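Local coordinates for protein DyP-type peroxidase (Pleurotus ostreatus PC15, PDB 6FSK) that probably reduces peroxide at its heme b to oxidise substrates such as dyes and Mn(II), at residues Leu245-Pro250 with Asp460-Arg465; Phe360-Thr365 with His376-Leu381; Gly438-Ser443 with Ile454-Gln459. The protein carries 1 engineered substitution. One frame throughout, in Å; residues are numbered along the deposited sequence.

Interaction 1: Leu245-Pro250 with Asp460-Arg465; sequences LFQMVP and DFVVPR. With HEM (protoporphyrin IX containing Fe), chain C.
Leu245 and Val462 meet diagonally across two antiparallel strands and together receive a vinyl group of the heme. Leu245 CD1 lies 3.7 Å from the vinyl carbon CAB, and Val462 CG2 is 3.8 Å from its terminal carbon CBB. With Val462 CG1 anti to the backbone N (chi1 175°), its two methyls divide the work: CG2 serves the vinyl while CG1 packs on Leu245 CB at 3.8 Å. Gln247 lays its amide end against the vinyl on the same sheet face, OE1 3.6 Å from CBB, with NE2 hydrogen-bonded to Glu185. The strands run at 145° to each other. Phe246 and Val463 form the hydrogen-bonded pair between them: Phe246 N gives to Val463 O at 2.9 Å, and Val463 N gives to Phe246 O at 2.8 Å. Beyond the strand end, Met248 N bonds to Phe461 O at 2.8 Å, just before helix 249-258. Met248 CG also rests against the carbonyls of Asp460 and Phe461, and the bent chain then carries SD and CE away. On the face not turned to the heme, Phe246 takes the aliphatic root of Arg465 obliquely against its ring, CD1 to CG at 3.5 Å. The guanidinium plane stands 71° from the ring, and its NH1 makes a weak bond to Ala123. Between the two segments polar pairing is thus left to the backbone, while the vinyl meets mainly hydrocarbon and one amide group. Such a lining is consistent with this vinyl edge being seated by packing rather than by hydrogen bonds, which the heme receives from residues such as Ser194 and Arg336.

Interaction 2: Phe360-Thr365 with His376-Leu381; sequences FGPEVT and HGRGLL. With HEM (protoporphyrin IX containing Fe), chain C.
The segments run nearly antiparallel, 157° apart, and Phe360 and Gly379 form a hydrogen-bonded pair, Phe360 N to Gly379 O and Gly379 N to Phe360 O each 2.9 Å. The Phe360 ring folds back over its own partner strand: CG sits between the backbone N and the carbonyl carbon (chi1 74°), and Gly379 N lies over the ring centre, 3.4 Å above its plane. Because Gly379 has no CB, which would collide with Phe360 CE1, the ring can lie directly on the 378-379 peptide. Leu381 CD2 packs obliquely against the ring, 3.6 Å from Phe360 CD1. Further out, Arg378 crosses to the loop. Its NE donates to Pro362 O at 2.8 Å; this oxygen lies in the guanidinium plane, and NE sits nearly in line with its C=O bond, while NH2 reaches Glu363 O only weakly at 3.1 Å. Val364 CG2 covers the centre of one guanidinium face, 3.7 Å above it, and Glu368, in the helix joining the segments, forms a salt bridge with NH2. Pro362 O thus holds the guanidinium at its edge while Val364 packs on one face. Near the exposed end, Thr365 CG2 touches the His376 ring. Leu380 CD2, meanwhile, meets heme C3B at 3.7 Å. The chain leaves strand 354-360, passes through helix 366-371 and returns as the antiparallel neighbour 379-386, at the margin of the sheet where 354-360 is an outermost strand, within the alpha+beta fold of DyP-type peroxidases.

Interaction 3: Gly438-Ser443 with Ile454-Gln459; sequences GIRQIS and ITLPDQ
Ile442 and Ile454 are joined by two direct backbone hydrogen bonds, Ile442 N to Ile454 O at 3.0 Å and Ile454 N to Ile442 O at 2.9 Å. Leu456 N adds a third, to Arg440 O at 2.8 Å. Past this point water takes over: one molecule accepts from Arg440 N at 2.9 Å and donates to Leu456 O at 2.8 Å, and a second accepts from Arg440 NH2 and lies within hydrogen-bonding distance of Pro457 O. Among packing contacts, Leu456 splits its branches. CD2 packs on Ile442 CG2 at 4.0 Å, while CD1 sits over one face of the Arg440 guanidinium, 3.4 Å above the plane and toward its rim; chi3 of -56° turns Arg440 NE out of the extended line of the chain. At the exposed end, Ile439 CG2 meets Thr455 CG2 at 3.6 Å. On the same face as Thr455, Gln441 lies alongside it, pointing the same way, and its OE1 is bonded to Asn453. The result is a short beta hairpin of strands 441-443 and 453-455; Ile454, Leu456 and Pro457 rest on Phe255 of helix 249-258, and Ile442 touches Ala327 in a loop.

Strand 238-247 is the common element of interactions 1 and 2: it lies between 462-472 and 379-386 in the antiparallel sheet, with 354-360 beyond. Their centres are about 10 Å apart, and backbone bonds from Gln247 to Arg378 and from Leu380 to Leu245 join them, so three of these neighbouring strands send side chains to the vinyl edge of the heme. Interaction 3 belongs to a separate two-stranded hairpin, about 15 Å from interaction 1 and about 23 Å from interaction 2 between centres. Along the chain, interaction 1 encloses interaction 2 and then interaction 3. The hairpin is followed, after a short loop, by strand 462-472, and a weak ion pair between Arg440 and Asp460 spans that junction.

Interaction 1: Leu245-Pro250 with Asp460-Arg465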
# COMPACT_ATOMS: atom_id res chain seq x y z
N LEU A 245 2.93 -6.05 -7.22
CA LEU A 245 3.30 -7.16 -6.31
C LEU A 245 2.65 -8.45 -6.68
O LEU A 245 1.46 -8.63 -6.48
CB LEU A 245 3.02 -6.82 -4.85
CG LEU A 245 3.79 -5.60 -4.35
CD1 LEU A 245 3.39 -5.34 -2.86
CD2 LEU A 245 5.30 -5.70 -4.40
N PHE A 246 3.39 -9.36 -7.29
CA PHE A 246 2.77 -10.66 -7.67
C PHE A 246 2.72 -11.52 -6.42
O PHE A 246 3.65 -11.46 -5.59
CB PHE A 246 3.63 -11.33 -8.77
CG PHE A 246 3.39 -10.76 -10.12
CD1 PHE A 246 3.81 -9.51 -10.45
CD2 PHE A 246 2.71 -11.47 -11.09
CE1 PHE A 246 3.50 -8.91 -11.68
CE2 PHE A 246 2.48 -10.91 -12.35
CZ PHE A 246 2.88 -9.64 -12.63
N GLN A 247 1.67 -12.29 -6.29
CA GLN A 247 1.52 -13.20 -5.16
C GLN A 247 1.54 -14.65 -5.64
O GLN A 247 0.92 -15.01 -6.62
CB GLN A 247 0.22 -12.90 -4.46
CG GLN A 247 0.29 -11.52 -3.78
CD GLN A 247 -1.05 -11.13 -3.21
OE1 GLN A 247 -1.61 -10.17 -3.64
NE2 GLN A 247 -1.49 -11.75 -2.18
N MET A 248 2.19 -15.48 -4.85
CA MET A 248 2.34 -16.90 -5.09
C MET A 248 1.39 -17.68 -4.17
O MET A 248 1.78 -18.10 -3.09
CB MET A 248 3.84 -17.25 -4.88
CG MET A 248 4.81 -16.33 -5.63
SD MET A 248 4.55 -16.27 -7.40
CE MET A 248 5.22 -17.83 -7.80
N VAL A 249 0.13 -17.78 -4.60
CA VAL A 249 -0.95 -18.25 -3.77
C VAL A 249 -0.88 -19.71 -3.42
O VAL A 249 -0.96 -20.06 -2.25
CB VAL A 249 -2.33 -17.74 -4.24
CG1 VAL A 249 -3.43 -18.15 -3.31
CG2 VAL A 249 -2.25 -16.24 -4.33
N PRO A 250 -0.83 -20.57 -4.43
CA PRO A 250 -0.68 -22.01 -4.13
C PRO A 250 0.53 -22.31 -3.24
O PRO A 250 0.48 -23.17 -2.34
CB PRO A 250 -0.53 -22.69 -5.52
CG PRO A 250 -1.20 -21.68 -6.46
CD PRO A 250 -0.91 -20.29 -5.86
N ASP A 460 9.89 -16.50 -2.23
CA ASP A 460 9.13 -15.52 -1.51
C ASP A 460 7.66 -15.56 -2.01
O ASP A 460 7.40 -15.76 -3.16
CB ASP A 460 9.64 -14.07 -1.70
CG ASP A 460 11.02 -13.80 -1.02
OD1 ASP A 460 11.85 -14.70 -0.93
OD2 ASP A 460 11.32 -12.63 -0.63
N PHE A 461 6.76 -15.37 -1.08
CA PHE A 461 5.36 -15.37 -1.38
C PHE A 461 4.92 -14.17 -2.20
O PHE A 461 3.88 -14.27 -2.93
CB PHE A 461 4.52 -15.50 -0.11
CG PHE A 461 4.89 -16.67 0.77
CD1 PHE A 461 4.97 -17.94 0.22
CD2 PHE A 461 5.08 -16.46 2.06
CE1 PHE A 461 5.33 -18.99 1.05
CE2 PHE A 461 5.45 -17.53 2.89
CZ PHE A 461 5.54 -18.77 2.35
N VAL A 462 5.63 -13.06 -2.08
CA VAL A 462 5.32 -11.79 -2.82
C VAL A 462 6.55 -11.44 -3.60
O VAL A 462 7.65 -11.47 -3.05
CB VAL A 462 4.93 -10.65 -1.80
CG1 VAL A 462 4.73 -9.36 -2.58
CG2 VAL A 462 3.62 -11.01 -1.15
N VAL A 463 6.38 -11.18 -4.89
CA VAL A 463 7.48 -10.93 -5.82
C VAL A 463 7.24 -9.56 -6.50
O VAL A 463 6.28 -9.42 -7.26
CB VAL A 463 7.46 -11.95 -6.86
CG1 VAL A 463 8.63 -11.75 -7.86
CG2 VAL A 463 7.70 -13.37 -6.24
N PRO A 464 8.03 -8.54 -6.22
CA PRO A 464 7.85 -7.29 -6.92
C PRO A 464 8.31 -7.37 -8.36
O PRO A 464 9.41 -7.89 -8.61
CB PRO A 464 8.73 -6.34 -6.15
CG PRO A 464 9.81 -7.21 -5.52
CD PRO A 464 9.19 -8.53 -5.31
N ARG A 465 7.48 -6.87 -9.30
CA ARG A 465 7.84 -6.87 -10.69
C ARG A 465 7.79 -5.51 -11.35
O ARG A 465 7.89 -5.41 -12.60
CB ARG A 465 6.97 -7.88 -11.40
CG ARG A 465 7.27 -9.33 -10.99
CD ARG A 465 8.58 -9.89 -11.52
NE ARG A 465 8.51 -10.10 -12.99
CZ ARG A 465 9.56 -10.17 -13.78
NH1 ARG A 465 10.76 -10.05 -13.29
NH2 ARG A 465 9.36 -10.47 -15.06
CHA HEM C . -2.37 -4.28 6.41
CHB HEM C . -1.96 -7.71 3.05
CHC HEM C . 1.72 -5.28 1.12
CHD HEM C . 1.52 -1.99 4.67
C1A HEM C . -2.62 -5.44 5.68
C2A HEM C . -3.65 -6.40 5.93
C3A HEM C . -3.58 -7.33 4.97
C4A HEM C . -2.44 -6.99 4.17
CMA HEM C . -4.41 -8.56 4.85
CAA HEM C . -4.62 -6.34 7.10
CBA HEM C . -5.96 -5.66 6.88
CGA HEM C . -5.84 -4.16 6.73
O1A HEM C . -5.64 -3.45 7.72
O2A HEM C . -5.98 -3.68 5.58
C1B HEM C . -0.90 -7.38 2.19
C2B HEM C . -0.52 -8.06 1.05
C3B HEM C . 0.50 -7.39 0.45
C4B HEM C . 0.75 -6.24 1.32
CMB HEM C . -1.09 -9.37 0.56
CAB HEM C . 1.32 -7.64 -0.76
CBB HEM C . 0.92 -8.41 -1.75
C1C HEM C . 2.09 -4.23 1.90
C2C HEM C . 3.16 -3.33 1.75
C3C HEM C . 3.15 -2.41 2.75
C4C HEM C . 1.97 -2.70 3.54
CMC HEM C . 4.14 -3.40 0.61
CAC HEM C . 4.07 -1.31 3.13
CBC HEM C . 5.39 -1.30 2.83
C1D HEM C . 0.38 -2.34 5.39
C2D HEM C . -0.13 -1.43 6.47
C3D HEM C . -1.27 -2.08 6.93
C4D HEM C . -1.35 -3.33 6.18
CMD HEM C . 0.40 -0.13 6.92
CAD HEM C . -2.18 -1.67 8.07
CBD HEM C . -1.69 -2.11 9.41
CGD HEM C . -2.55 -1.58 10.53
O1D HEM C . -2.92 -2.46 11.34
O2D HEM C . -2.90 -0.42 10.53
NA HEM C . -1.78 -5.86 4.64
NB HEM C . -0.08 -6.32 2.40
NC HEM C . 1.43 -3.89 3.11
ND HEM C . -0.33 -3.47 5.33
FE HEM C . -0.15 -4.92 3.93

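Interaction 2: Phe360-Thr365 with His376-Leu381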
# COMPACT_ATOMS: atom_id res chain seq x y z
N PHE A 360 -5.12 -7.93 -8.68
CA PHE A 360 -5.15 -8.26 -10.10
C PHE A 360 -5.08 -9.74 -10.31
O PHE A 360 -4.53 -10.47 -9.47
CB PHE A 360 -4.10 -7.52 -10.92
CG PHE A 360 -2.69 -8.06 -10.71
CD1 PHE A 360 -1.89 -7.60 -9.68
CD2 PHE A 360 -2.17 -9.04 -11.57
CE1 PHE A 360 -0.58 -8.08 -9.53
CE2 PHE A 360 -0.87 -9.50 -11.40
CZ PHE A 360 -0.08 -9.00 -10.41
N GLY A 361 -5.55 -10.17 -11.50
CA GLY A 361 -5.42 -11.59 -11.83
C GLY A 361 -6.57 -12.43 -11.59
O GLY A 361 -7.47 -12.07 -10.83
N PRO A 362 -6.58 -13.62 -12.23
CA PRO A 362 -7.65 -14.58 -12.07
C PRO A 362 -7.59 -15.35 -10.73
O PRO A 362 -6.57 -15.39 -10.07
CB PRO A 362 -7.43 -15.52 -13.27
CG PRO A 362 -5.96 -15.54 -13.38
CD PRO A 362 -5.50 -14.16 -13.05
N GLU A 363 -8.68 -16.05 -10.43
CA GLU A 363 -8.71 -16.93 -9.23
C GLU A 363 -7.77 -18.12 -9.47
O GLU A 363 -7.46 -18.46 -10.66
CB GLU A 363 -10.14 -17.39 -8.99
CG GLU A 363 -11.08 -16.25 -8.60
CD GLU A 363 -10.60 -15.62 -7.31
OE1 GLU A 363 -10.57 -16.32 -6.22
OE2 GLU A 363 -10.13 -14.48 -7.33
N VAL A 364 -7.31 -18.78 -8.43
CA VAL A 364 -6.43 -19.98 -8.53
C VAL A 364 -7.24 -21.10 -9.23
O VAL A 364 -8.38 -21.31 -8.87
CB VAL A 364 -5.99 -20.39 -7.14
CG1 VAL A 364 -5.25 -21.75 -7.14
CG2 VAL A 364 -5.12 -19.25 -6.55
N THR A 365 -6.59 -21.71 -10.21
CA THR A 365 -7.27 -22.74 -10.99
C THR A 365 -7.14 -24.13 -10.34
O THR A 365 -6.32 -24.36 -9.46
CB THR A 365 -6.68 -22.89 -12.39
OG1 THR A 365 -5.35 -23.29 -12.28
CG2 THR A 365 -6.72 -21.53 -13.20
N HIS A 376 -0.47 -18.66 -13.25
CA HIS A 376 -1.02 -17.44 -13.75
C HIS A 376 -0.60 -16.30 -12.83
O HIS A 376 -0.54 -16.50 -11.62
CB HIS A 376 -2.53 -17.50 -13.80
CG HIS A 376 -3.03 -18.56 -14.70
ND1 HIS A 376 -2.88 -18.50 -16.08
CD2 HIS A 376 -3.62 -19.74 -14.42
CE1 HIS A 376 -3.41 -19.58 -16.60
NE2 HIS A 376 -3.87 -20.35 -15.64
N GLY A 377 -0.40 -15.13 -13.36
CA GLY A 377 0.03 -13.97 -12.60
C GLY A 377 -1.20 -13.46 -11.85
O GLY A 377 -2.34 -13.24 -12.44
N ARG A 378 -0.99 -13.16 -10.57
CA ARG A 378 -2.04 -12.53 -9.80
C ARG A 378 -1.34 -11.80 -8.65
O ARG A 378 -0.19 -12.12 -8.32
CB ARG A 378 -3.03 -13.52 -9.24
CG ARG A 378 -2.43 -14.63 -8.38
CD ARG A 378 -3.49 -15.57 -7.85
NE ARG A 378 -4.18 -16.34 -8.94
CZ ARG A 378 -3.70 -17.38 -9.57
NH1 ARG A 378 -2.53 -17.94 -9.24
NH2 ARG A 378 -4.44 -17.91 -10.56
N GLY A 379 -2.04 -10.88 -8.04
CA GLY A 379 -1.41 -10.13 -6.93
C GLY A 379 -2.12 -8.86 -6.55
O GLY A 379 -3.34 -8.79 -6.56
N LEU A 380 -1.33 -7.90 -6.16
CA LEU A 380 -1.80 -6.63 -5.64
C LEU A 380 -1.11 -5.50 -6.40
O LEU A 380 0.11 -5.45 -6.51
CB LEU A 380 -1.51 -6.53 -4.14
CG LEU A 380 -2.07 -5.36 -3.39
CD1 LEU A 380 -3.58 -5.44 -3.32
CD2 LEU A 380 -1.49 -5.35 -1.98
N LEU A 381 -1.92 -4.59 -6.93
CA LEU A 381 -1.40 -3.25 -7.34
C LEU A 381 -1.36 -2.40 -6.09
O LEU A 381 -2.39 -1.80 -5.70
CB LEU A 381 -2.27 -2.70 -8.40
CG LEU A 381 -2.51 -3.53 -9.66
CD1 LEU A 381 -3.37 -2.78 -10.67
CD2 LEU A 381 -1.22 -4.07 -10.24
CHA HEM C . -2.37 -4.28 6.41
CHB HEM C . -1.96 -7.71 3.05
CHC HEM C . 1.72 -5.28 1.12
CHD HEM C . 1.52 -1.99 4.67
C1A HEM C . -2.62 -5.44 5.68
C2A HEM C . -3.65 -6.40 5.93
C3A HEM C . -3.58 -7.33 4.97
C4A HEM C . -2.44 -6.99 4.17
CMA HEM C . -4.41 -8.56 4.85
CAA HEM C . -4.62 -6.34 7.10
CBA HEM C . -5.96 -5.66 6.88
CGA HEM C . -5.84 -4.16 6.73
O1A HEM C . -5.64 -3.45 7.72
O2A HEM C . -5.98 -3.68 5.58
C1B HEM C . -0.90 -7.38 2.19
C2B HEM C . -0.52 -8.06 1.05
C3B HEM C . 0.50 -7.39 0.45
C4B HEM C . 0.75 -6.24 1.32
CMB HEM C . -1.09 -9.37 0.56
CAB HEM C . 1.32 -7.64 -0.76
CBB HEM C . 0.92 -8.41 -1.75
C1C HEM C . 2.09 -4.23 1.90
C2C HEM C . 3.16 -3.33 1.75
C3C HEM C . 3.15 -2.41 2.75
C4C HEM C . 1.97 -2.70 3.54
CMC HEM C . 4.14 -3.40 0.61
CAC HEM C . 4.07 -1.31 3.13
CBC HEM C . 5.39 -1.30 2.83
C1D HEM C . 0.38 -2.34 5.39
C2D HEM C . -0.13 -1.43 6.47
C3D HEM C . -1.27 -2.08 6.93
C4D HEM C . -1.35 -3.33 6.18
CMD HEM C . 0.40 -0.13 6.92
CAD HEM C . -2.18 -1.67 8.07
CBD HEM C . -1.69 -2.11 9.41
CGD HEM C . -2.55 -1.58 10.53
O1D HEM C . -2.92 -2.46 11.34
O2D HEM C . -2.90 -0.42 10.53
NA HEM C . -1.78 -5.86 4.64
NB HEM C . -0.08 -6.32 2.40
NC HEM C . 1.43 -3.89 3.11
ND HEM C . -0.33 -3.47 5.33
FE HEM C . -0.15 -4.92 3.93
O HOH W 1 -3.60 -23.40 -14.42

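Interaction 3: Gly438-Ser443 with Ile454-Gln459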
# COMPACT_ATOMS: atom_id res chain seq x y z
N GLY A 438 18.76 -14.16 0.38
CA GLY A 438 19.10 -15.28 1.30
C GLY A 438 17.98 -15.77 2.20
O GLY A 438 16.84 -15.39 2.02
N ILE A 439 18.34 -16.50 3.25
CA ILE A 439 17.41 -17.25 4.06
C ILE A 439 16.64 -16.26 4.95
O ILE A 439 17.29 -15.45 5.63
CB ILE A 439 18.23 -18.12 5.08
CG1 ILE A 439 19.03 -19.19 4.32
CG2 ILE A 439 17.29 -18.81 6.06
CD1 ILE A 439 18.12 -20.01 3.39
N ARG A 440 15.29 -16.29 4.88
CA ARG A 440 14.44 -15.59 5.86
C ARG A 440 13.74 -16.53 6.83
O ARG A 440 13.38 -17.69 6.46
CB ARG A 440 13.38 -14.80 5.09
CG ARG A 440 13.91 -13.67 4.29
CD ARG A 440 12.87 -12.86 3.48
NE ARG A 440 12.19 -13.80 2.63
CZ ARG A 440 10.90 -14.04 2.65
NH1 ARG A 440 10.04 -13.22 3.24
NH2 ARG A 440 10.44 -15.09 1.98
N GLN A 441 13.58 -16.12 8.06
CA GLN A 441 12.93 -16.90 9.14
C GLN A 441 11.94 -15.97 9.84
O GLN A 441 12.08 -14.71 9.79
CB GLN A 441 14.02 -17.28 10.19
CG GLN A 441 14.79 -18.44 9.62
CD GLN A 441 16.04 -19.01 10.29
OE1 GLN A 441 16.31 -18.99 11.51
NE2 GLN A 441 16.77 -19.66 9.45
N ILE A 442 10.96 -16.61 10.48
CA ILE A 442 9.99 -15.98 11.30
C ILE A 442 9.83 -16.74 12.59
O ILE A 442 9.66 -17.96 12.55
CB ILE A 442 8.66 -15.65 10.60
CG1 ILE A 442 7.76 -14.90 11.57
CG2 ILE A 442 8.00 -16.91 10.05
CD1 ILE A 442 6.54 -14.27 10.90
N SER A 443 9.95 -16.07 13.75
CA SER A 443 9.78 -16.74 15.05
C SER A 443 8.46 -16.36 15.66
O SER A 443 7.76 -15.45 15.18
CB SER A 443 10.94 -16.32 15.98
OG SER A 443 10.75 -15.02 16.47
N ILE A 454 10.44 -20.66 11.97
CA ILE A 454 10.22 -21.37 10.71
C ILE A 454 11.09 -20.66 9.72
O ILE A 454 11.05 -19.44 9.55
CB ILE A 454 8.75 -21.29 10.24
CG1 ILE A 454 7.82 -21.93 11.26
CG2 ILE A 454 8.63 -22.00 8.86
CD1 ILE A 454 6.35 -21.72 11.06
N THR A 455 11.82 -21.48 8.96
CA THR A 455 12.62 -21.01 7.91
C THR A 455 11.77 -20.95 6.65
O THR A 455 11.22 -21.98 6.24
CB THR A 455 13.90 -21.86 7.69
OG1 THR A 455 14.70 -21.82 8.91
CG2 THR A 455 14.71 -21.28 6.65
N LEU A 456 11.59 -19.77 6.03
CA LEU A 456 10.68 -19.67 4.92
C LEU A 456 11.18 -20.33 3.66
O LEU A 456 12.39 -20.38 3.41
CB LEU A 456 10.29 -18.21 4.68
CG LEU A 456 9.67 -17.49 5.89
CD1 LEU A 456 9.53 -15.99 5.60
CD2 LEU A 456 8.30 -18.08 6.19
N PRO A 457 10.29 -20.78 2.80
CA PRO A 457 10.73 -21.37 1.54
C PRO A 457 11.47 -20.37 0.70
O PRO A 457 11.16 -19.18 0.77
CB PRO A 457 9.39 -21.75 0.83
CG PRO A 457 8.32 -21.54 1.80
CD PRO A 457 8.84 -20.80 2.99
N ASP A 458 12.40 -20.79 -0.13
CA ASP A 458 13.25 -19.85 -0.81
C ASP A 458 12.49 -18.95 -1.80
O ASP A 458 12.84 -17.78 -1.97
CB ASP A 458 14.40 -20.55 -1.49
CG ASP A 458 15.48 -20.98 -0.48
OD1 ASP A 458 15.25 -20.93 0.81
OD2 ASP A 458 16.56 -21.28 -1.03
N GLN A 459 11.44 -19.52 -2.37
CA GLN A 459 10.49 -18.65 -3.15
C GLN A 459 9.62 -17.80 -2.19
O GLN A 459 8.73 -18.28 -1.52
CB GLN A 459 9.63 -19.50 -4.04
CG GLN A 459 8.51 -18.78 -4.85
CD GLN A 459 9.07 -17.78 -5.79
OE1 GLN A 459 9.79 -18.14 -6.77
NE2 GLN A 459 8.86 -16.51 -5.49
O HOH W 2 14.23 -18.30 3.09
O HOH W 3 12.54 -16.89 1.31